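Local coordinates for chromosomal replication initiator protein DNAA (Helicobacter pylori, PDB 2WP0) that probably initiates and regulates chromosomal replication by binding the replication origin in its ATP-bound form, its N-terminal domain serving oligomerization and the binding of regulators, at residues I24-N36 and Y48-Y62. Sequence-based numbering, arbitrary orientation.
Sequences IEYENYFSQLKYN and YAPNQVLCTTITAKY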
loop_
_atom_site.group_PDB
_atom_site.type_symbol
_atom_site.label_atom_id
_atom_site.label_comp_id
_atom_site.label_asym_id
_atom_site.label_seq_id
_atom_site.Cartn_x
_atom_site.Cartn_y
_atom_site.Cartn_z
ATOM N N ILE D 24 -27.447 -23.198 -9.284
ATOM C CA ILE D 24 -27.293 -21.750 -9.318
ATOM C C ILE D 24 -26.533 -21.277 -10.558
ATOM O O ILE D 24 -26.840 -20.218 -11.101
ATOM C CB ILE D 24 -26.614 -21.185 -8.051
ATOM C CG1 ILE D 24 -25.249 -21.849 -7.827
ATOM C CG2 ILE D 24 -27.519 -21.361 -6.840
ATOM C CD1 ILE D 24 -24.064 -21.239 -8.634
ATOM N N GLU D 25 -25.536 -22.048 -10.996
ATOM C CA GLU D 25 -24.748 -21.668 -12.172
ATOM C C GLU D 25 -25.639 -21.688 -13.415
ATOM O O GLU D 25 -25.560 -20.814 -14.279
ATOM C CB GLU D 25 -23.549 -22.599 -12.367
ATOM C CG GLU D 25 -22.315 -22.262 -11.538
ATOM C CD GLU D 25 -21.193 -23.276 -11.743
ATOM O OE1 GLU D 25 -20.052 -22.853 -12.067
ATOM O OE2 GLU D 25 -21.463 -24.493 -11.590
ATOM N N TYR D 26 -26.494 -22.698 -13.502
ATOM C CA TYR D 26 -27.400 -22.819 -14.625
ATOM C C TYR D 26 -28.362 -21.649 -14.593
ATOM O O TYR D 26 -28.675 -21.050 -15.635
ATOM C CB TYR D 26 -28.179 -24.131 -14.547
ATOM C CG TYR D 26 -29.265 -24.227 -15.590
ATOM C CD1 TYR D 26 -30.574 -23.856 -15.302
ATOM C CD2 TYR D 26 -28.978 -24.671 -16.874
ATOM C CE1 TYR D 26 -31.565 -23.933 -16.261
ATOM C CE2 TYR D 26 -29.962 -24.746 -17.844
ATOM C CZ TYR D 26 -31.258 -24.381 -17.533
ATOM O OH TYR D 26 -32.241 -24.476 -18.502
ATOM N N GLU D 27 -28.823 -21.320 -13.385
ATOM C CA GLU D 27 -29.846 -20.293 -13.180
ATOM C C GLU D 27 -29.289 -18.907 -13.463
ATOM O O GLU D 27 -29.782 -18.178 -14.319
ATOM C CB GLU D 27 -30.363 -20.353 -11.743
ATOM C CG GLU D 27 -31.853 -20.162 -11.637
ATOM C CD GLU D 27 -32.619 -21.482 -11.711
ATOM O OE1 GLU D 27 -32.511 -22.283 -10.748
ATOM O OE2 GLU D 27 -33.338 -21.721 -12.717
ATOM N N ASN D 28 -28.238 -18.563 -12.739
ATOM C CA ASN D 28 -27.610 -17.262 -12.866
ATOM C C ASN D 28 -27.011 -16.997 -14.240
ATOM O O ASN D 28 -26.969 -15.859 -14.705
ATOM C CB ASN D 28 -26.531 -17.100 -11.796
ATOM C CG ASN D 28 -27.102 -17.059 -10.381
ATOM O OD1 ASN D 28 -26.380 -17.278 -9.412
ATOM N ND2 ASN D 28 -28.404 -16.765 -10.259
ATOM N N TYR D 29 -26.533 -18.046 -14.892
ATOM C CA TYR D 29 -25.817 -17.868 -16.151
ATOM C C TYR D 29 -26.585 -18.483 -17.311
ATOM O O TYR D 29 -27.198 -17.765 -18.110
ATOM C CB TYR D 29 -24.368 -18.416 -16.063
ATOM C CG TYR D 29 -23.474 -17.567 -15.181
ATOM C CD1 TYR D 29 -23.017 -16.310 -15.613
ATOM C CD2 TYR D 29 -23.097 -17.999 -13.917
ATOM C CE1 TYR D 29 -22.208 -15.527 -14.813
ATOM C CE2 TYR D 29 -22.287 -17.215 -13.107
ATOM C CZ TYR D 29 -21.848 -15.987 -13.563
ATOM O OH TYR D 29 -21.061 -15.215 -12.756
ATOM N N PHE D 30 -26.564 -19.808 -17.381
ATOM C CA PHE D 30 -26.948 -20.506 -18.604
ATOM C C PHE D 30 -28.372 -20.237 -19.092
ATOM O O PHE D 30 -28.598 -20.121 -20.291
ATOM C CB PHE D 30 -26.688 -22.000 -18.469
ATOM C CG PHE D 30 -25.240 -22.350 -18.416
ATOM C CD1 PHE D 30 -24.465 -22.324 -19.563
ATOM C CD2 PHE D 30 -24.642 -22.706 -17.223
ATOM C CE1 PHE D 30 -23.118 -22.664 -19.522
ATOM C CE2 PHE D 30 -23.284 -23.043 -17.169
ATOM C CZ PHE D 30 -22.530 -23.028 -18.319
ATOM N N SER D 31 -29.317 -20.130 -18.166
ATOM C CA SER D 31 -30.708 -19.873 -18.523
ATOM C C SER D 31 -30.902 -18.621 -19.396
ATOM O O SER D 31 -31.835 -18.552 -20.210
ATOM C CB SER D 31 -31.515 -19.714 -17.249
ATOM O OG SER D 31 -30.793 -18.925 -16.323
ATOM N N GLN D 32 -30.012 -17.641 -19.213
ATOM C CA GLN D 32 -30.069 -16.347 -19.898
ATOM C C GLN D 32 -29.502 -16.368 -21.312
ATOM O O GLN D 32 -29.556 -15.367 -22.037
ATOM C CB GLN D 32 -29.277 -15.324 -19.100
ATOM C CG GLN D 32 -29.719 -15.150 -17.658
ATOM C CD GLN D 32 -29.243 -13.826 -17.095
ATOM O OE1 GLN D 32 -29.561 -12.758 -17.630
ATOM N NE2 GLN D 32 -28.471 -13.885 -16.023
ATOM N N LEU D 33 -28.935 -17.515 -21.671
ATOM C CA LEU D 33 -28.302 -17.754 -22.958
ATOM C C LEU D 33 -29.378 -18.052 -24.002
ATOM O O LEU D 33 -30.393 -18.686 -23.694
ATOM C CB LEU D 33 -27.401 -18.973 -22.799
ATOM C CG LEU D 33 -26.015 -18.990 -23.404
ATOM C CD1 LEU D 33 -25.584 -17.573 -23.591
ATOM C CD2 LEU D 33 -25.102 -19.732 -22.452
ATOM N N LYS D 34 -29.195 -17.616 -25.236
ATOM C CA LYS D 34 -30.175 -18.039 -26.215
ATOM C C LYS D 34 -29.647 -18.237 -27.608
ATOM O O LYS D 34 -28.753 -17.525 -28.058
ATOM C CB LYS D 34 -31.404 -17.150 -26.198
ATOM C CG LYS D 34 -31.180 -15.737 -26.609
ATOM C CD LYS D 34 -32.319 -14.947 -26.041
ATOM C CE LYS D 34 -33.511 -15.872 -25.865
ATOM N NZ LYS D 34 -34.328 -15.491 -24.689
ATOM N N TYR D 35 -30.240 -19.219 -28.282
ATOM C CA TYR D 35 -29.668 -19.787 -29.490
ATOM C C TYR D 35 -29.876 -18.943 -30.737
ATOM O O TYR D 35 -30.867 -18.213 -30.863
ATOM C CB TYR D 35 -30.201 -21.202 -29.713
ATOM C CG TYR D 35 -29.432 -21.981 -30.758
ATOM C CD1 TYR D 35 -28.039 -22.012 -30.743
ATOM C CD2 TYR D 35 -30.096 -22.687 -31.751
ATOM C CE1 TYR D 35 -27.331 -22.722 -31.684
ATOM C CE2 TYR D 35 -29.399 -23.397 -32.694
ATOM C CZ TYR D 35 -28.019 -23.414 -32.659
ATOM O OH TYR D 35 -27.328 -24.126 -33.614
ATOM N N ASN D 36 -28.931 -19.090 -31.661
ATOM C CA ASN D 36 -28.814 -18.247 -32.839
ATOM C C ASN D 36 -28.681 -19.095 -34.110
ATOM O O ASN D 36 -27.571 -19.292 -34.601
ATOM C CB ASN D 36 -27.577 -17.365 -32.669
ATOM C CG ASN D 36 -27.653 -16.083 -33.454
ATOM O OD1 ASN D 36 -26.922 -15.135 -33.167
ATOM N ND2 ASN D 36 -28.525 -16.038 -34.451
ATOM N N TYR D 48 -26.846 -15.908 -27.885
ATOM C CA TYR D 48 -26.915 -14.543 -27.423
ATOM C C TYR D 48 -26.950 -14.523 -25.901
ATOM O O TYR D 48 -27.553 -15.382 -25.269
ATOM C CB TYR D 48 -28.152 -13.855 -27.986
ATOM C CG TYR D 48 -28.005 -13.397 -29.415
ATOM C CD1 TYR D 48 -26.958 -12.559 -29.796
ATOM C CD2 TYR D 48 -28.925 -13.777 -30.384
ATOM C CE1 TYR D 48 -26.824 -12.117 -31.110
ATOM C CE2 TYR D 48 -28.806 -13.340 -31.704
ATOM C CZ TYR D 48 -27.751 -12.508 -32.060
ATOM O OH TYR D 48 -27.637 -12.071 -33.365
ATOM N N ALA D 49 -26.264 -13.553 -25.320
ATOM C CA ALA D 49 -26.423 -13.227 -23.914
ATOM C C ALA D 49 -26.912 -11.785 -23.845
ATOM O O ALA D 49 -26.546 -10.951 -24.675
ATOM C CB ALA D 49 -25.114 -13.396 -23.173
ATOM N N PRO D 50 -27.744 -11.484 -22.855
ATOM C CA PRO D 50 -28.426 -10.192 -22.767
ATOM C C PRO D 50 -27.431 -9.051 -22.772
ATOM O O PRO D 50 -27.671 -8.027 -23.405
ATOM C CB PRO D 50 -29.101 -10.249 -21.402
ATOM C CG PRO D 50 -29.129 -11.699 -21.035
ATOM C CD PRO D 50 -27.938 -12.306 -21.653
ATOM N N ASN D 51 -26.319 -9.227 -22.074
ATOM C CA ASN D 51 -25.347 -8.157 -21.971
ATOM C C ASN D 51 -23.894 -8.628 -22.063
ATOM O O ASN D 51 -23.603 -9.829 -22.162
ATOM C CB ASN D 51 -25.570 -7.400 -20.676
ATOM C CG ASN D 51 -25.505 -8.299 -19.477
ATOM O OD1 ASN D 51 -24.458 -8.865 -19.171
ATOM N ND2 ASN D 51 -26.630 -8.463 -18.798
ATOM N N GLN D 52 -22.984 -7.662 -22.013
ATOM C CA GLN D 52 -21.563 -7.913 -22.217
ATOM C C GLN D 52 -20.868 -8.722 -21.117
ATOM O O GLN D 52 -20.114 -9.654 -21.421
ATOM C CB GLN D 52 -20.824 -6.595 -22.420
ATOM C CG GLN D 52 -19.378 -6.760 -22.840
ATOM C CD GLN D 52 -19.226 -7.579 -24.107
ATOM O OE1 GLN D 52 -19.770 -7.237 -25.156
ATOM N NE2 GLN D 52 -18.476 -8.667 -24.014
ATOM N N VAL D 53 -21.086 -8.360 -19.854
ATOM C CA VAL D 53 -20.485 -9.106 -18.756
ATOM C C VAL D 53 -20.905 -10.573 -18.803
ATOM O O VAL D 53 -20.082 -11.463 -18.574
ATOM C CB VAL D 53 -20.865 -8.536 -17.387
ATOM C CG1 VAL D 53 -20.509 -9.522 -16.278
ATOM C CG2 VAL D 53 -20.180 -7.230 -17.166
ATOM N N LEU D 54 -22.179 -10.834 -19.105
ATOM C CA LEU D 54 -22.636 -12.222 -19.243
ATOM C C LEU D 54 -21.955 -12.907 -20.415
ATOM O O LEU D 54 -21.437 -14.025 -20.275
ATOM C CB LEU D 54 -24.162 -12.321 -19.363
ATOM C CG LEU D 54 -24.700 -12.397 -17.937
ATOM C CD1 LEU D 54 -25.969 -11.609 -17.659
ATOM C CD2 LEU D 54 -24.657 -13.772 -17.286
ATOM N N CYS D 55 -21.947 -12.229 -21.563
ATOM C CA CYS D 55 -21.276 -12.774 -22.730
ATOM C C CYS D 55 -19.821 -13.115 -22.403
ATOM O O CYS D 55 -19.291 -14.133 -22.854
ATOM C CB CYS D 55 -21.360 -11.816 -23.922
ATOM S SG CYS D 55 -20.434 -12.353 -25.411
ATOM N N THR D 56 -19.185 -12.277 -21.592
ATOM C CA THR D 56 -17.772 -12.458 -21.276
ATOM C C THR D 56 -17.525 -13.499 -20.192
ATOM O O THR D 56 -16.630 -14.338 -20.330
ATOM C CB THR D 56 -17.118 -11.123 -20.876
ATOM O OG1 THR D 56 -17.050 -10.281 -22.025
ATOM C CG2 THR D 56 -15.708 -11.338 -20.340
ATOM N N THR D 57 -18.308 -13.448 -19.114
ATOM C CA THR D 57 -18.107 -14.369 -17.988
ATOM C C THR D 57 -18.439 -15.791 -18.378
ATOM O O THR D 57 -17.670 -16.724 -18.137
ATOM C CB THR D 57 -18.945 -13.976 -16.775
ATOM O OG1 THR D 57 -18.615 -12.626 -16.407
ATOM C CG2 THR D 57 -18.669 -14.933 -15.603
ATOM N N ILE D 58 -19.598 -15.939 -18.997
ATOM C CA ILE D 58 -19.974 -17.226 -19.503
ATOM C C ILE D 58 -18.823 -17.726 -20.381
ATOM O O ILE D 58 -18.246 -18.781 -20.093
ATOM C CB ILE D 58 -21.300 -17.164 -20.279
ATOM C CG1 ILE D 58 -22.455 -16.858 -19.343
ATOM C CG2 ILE D 58 -21.595 -18.478 -20.950
ATOM C CD1 ILE D 58 -23.770 -16.941 -20.042
ATOM N N THR D 59 -18.474 -16.965 -21.424
ATOM C CA THR D 59 -17.434 -17.399 -22.369
ATOM C C THR D 59 -16.143 -17.821 -21.641
ATOM O O THR D 59 -15.553 -18.857 -21.941
ATOM C CB THR D 59 -17.089 -16.327 -23.422
ATOM O OG1 THR D 59 -18.041 -16.338 -24.488
ATOM C CG2 THR D 59 -15.737 -16.616 -24.010
ATOM N N ALA D 60 -15.725 -17.020 -20.666
ATOM C CA ALA D 60 -14.523 -17.322 -19.896
ATOM C C ALA D 60 -14.668 -18.573 -19.015
ATOM O O ALA D 60 -13.756 -19.390 -18.946
ATOM C CB ALA D 60 -14.075 -16.099 -19.065
ATOM N N LYS D 61 -15.790 -18.749 -18.333
ATOM C CA LYS D 61 -15.839 -19.875 -17.408
ATOM C C LYS D 61 -16.529 -21.146 -17.901
ATOM O O LYS D 61 -16.387 -22.194 -17.278
ATOM C CB LYS D 61 -16.325 -19.465 -16.010
ATOM C CG LYS D 61 -17.634 -18.723 -15.950
ATOM C CD LYS D 61 -18.074 -18.582 -14.494
ATOM C CE LYS D 61 -16.884 -18.307 -13.592
ATOM N NZ LYS D 61 -16.985 -19.110 -12.342
ATOM N N TYR D 62 -17.227 -21.082 -19.028
ATOM C CA TYR D 62 -18.020 -22.232 -19.456
ATOM C C TYR D 62 -17.906 -22.512 -20.938
ATOM O O TYR D 62 -18.510 -23.461 -21.442
ATOM C CB TYR D 62 -19.498 -22.033 -19.124
ATOM C CG TYR D 62 -19.758 -21.699 -17.686
ATOM C CD1 TYR D 62 -19.277 -22.515 -16.675
ATOM C CD2 TYR D 62 -20.496 -20.577 -17.335
ATOM C CE1 TYR D 62 -19.505 -22.220 -15.352
ATOM C CE2 TYR D 62 -20.743 -20.272 -15.999
ATOM C CZ TYR D 62 -20.239 -21.111 -15.016
ATOM O OH TYR D 62 -20.442 -20.856 -13.684
#
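Tyr29 projects from helix 24-30 as a knob into a hole on helix 52-62 formed by Leu54, Thr57, Ile58 and Tyr62; the short helix axes run at 139° to each other and approach to 10.8 Å. Tyr29 CD1 meets Leu54 CD2 at 3.5 Å and Ile58 CG1 at 3.8 Å, while Thr57 CG2 touches the CE1 side of the ring. Thr57 suits this place because its two branches divide the work: with OG1 beside its backbone N (chi1 -57°), the hydroxyl bonds back to Val53 O and the methyl meets the tyrosine.

Three aromatic rings close the other end. Tyr62 turns an edge toward the face of Tyr29 in an offset edge-to-face pair, ring planes 64° apart, while Phe30 lies over one of its faces at an oblique tilt. Lys61 CG lies over the opposite face, toward its rim. Tyrosine can join this cluster because its hydroxyl has an acceptor: Tyr62 OH donates to Glu25 OE1 at 2.6 Å, meeting the carboxylate from above its plane. Glu25 OE2 is held by Ser22 N.

Beyond the helix, Leu33 sets CD2 against Ile58 CD1 at 3.9 Å, and the strands pair antiparallel at Lys34 and Tyr48. Lys34 N donates to Tyr48 O at 2.8 Å, and Tyr48 N donates back to Lys34 O. Asn36 OD1 lies over one face of the Tyr48 ring.

The amide of Gln32 packs on Pro50 and Leu54, its NE2 bonded to Asn28 O and to the backbone of a chain of another protein, which also hydrogen-bonds Tyr29 OH. An apolar interior with its polar groups paired thus joins helix to helix and strand to strand in domain I and offers a surface to a second protein, consistent with this domain's role in binding regulators.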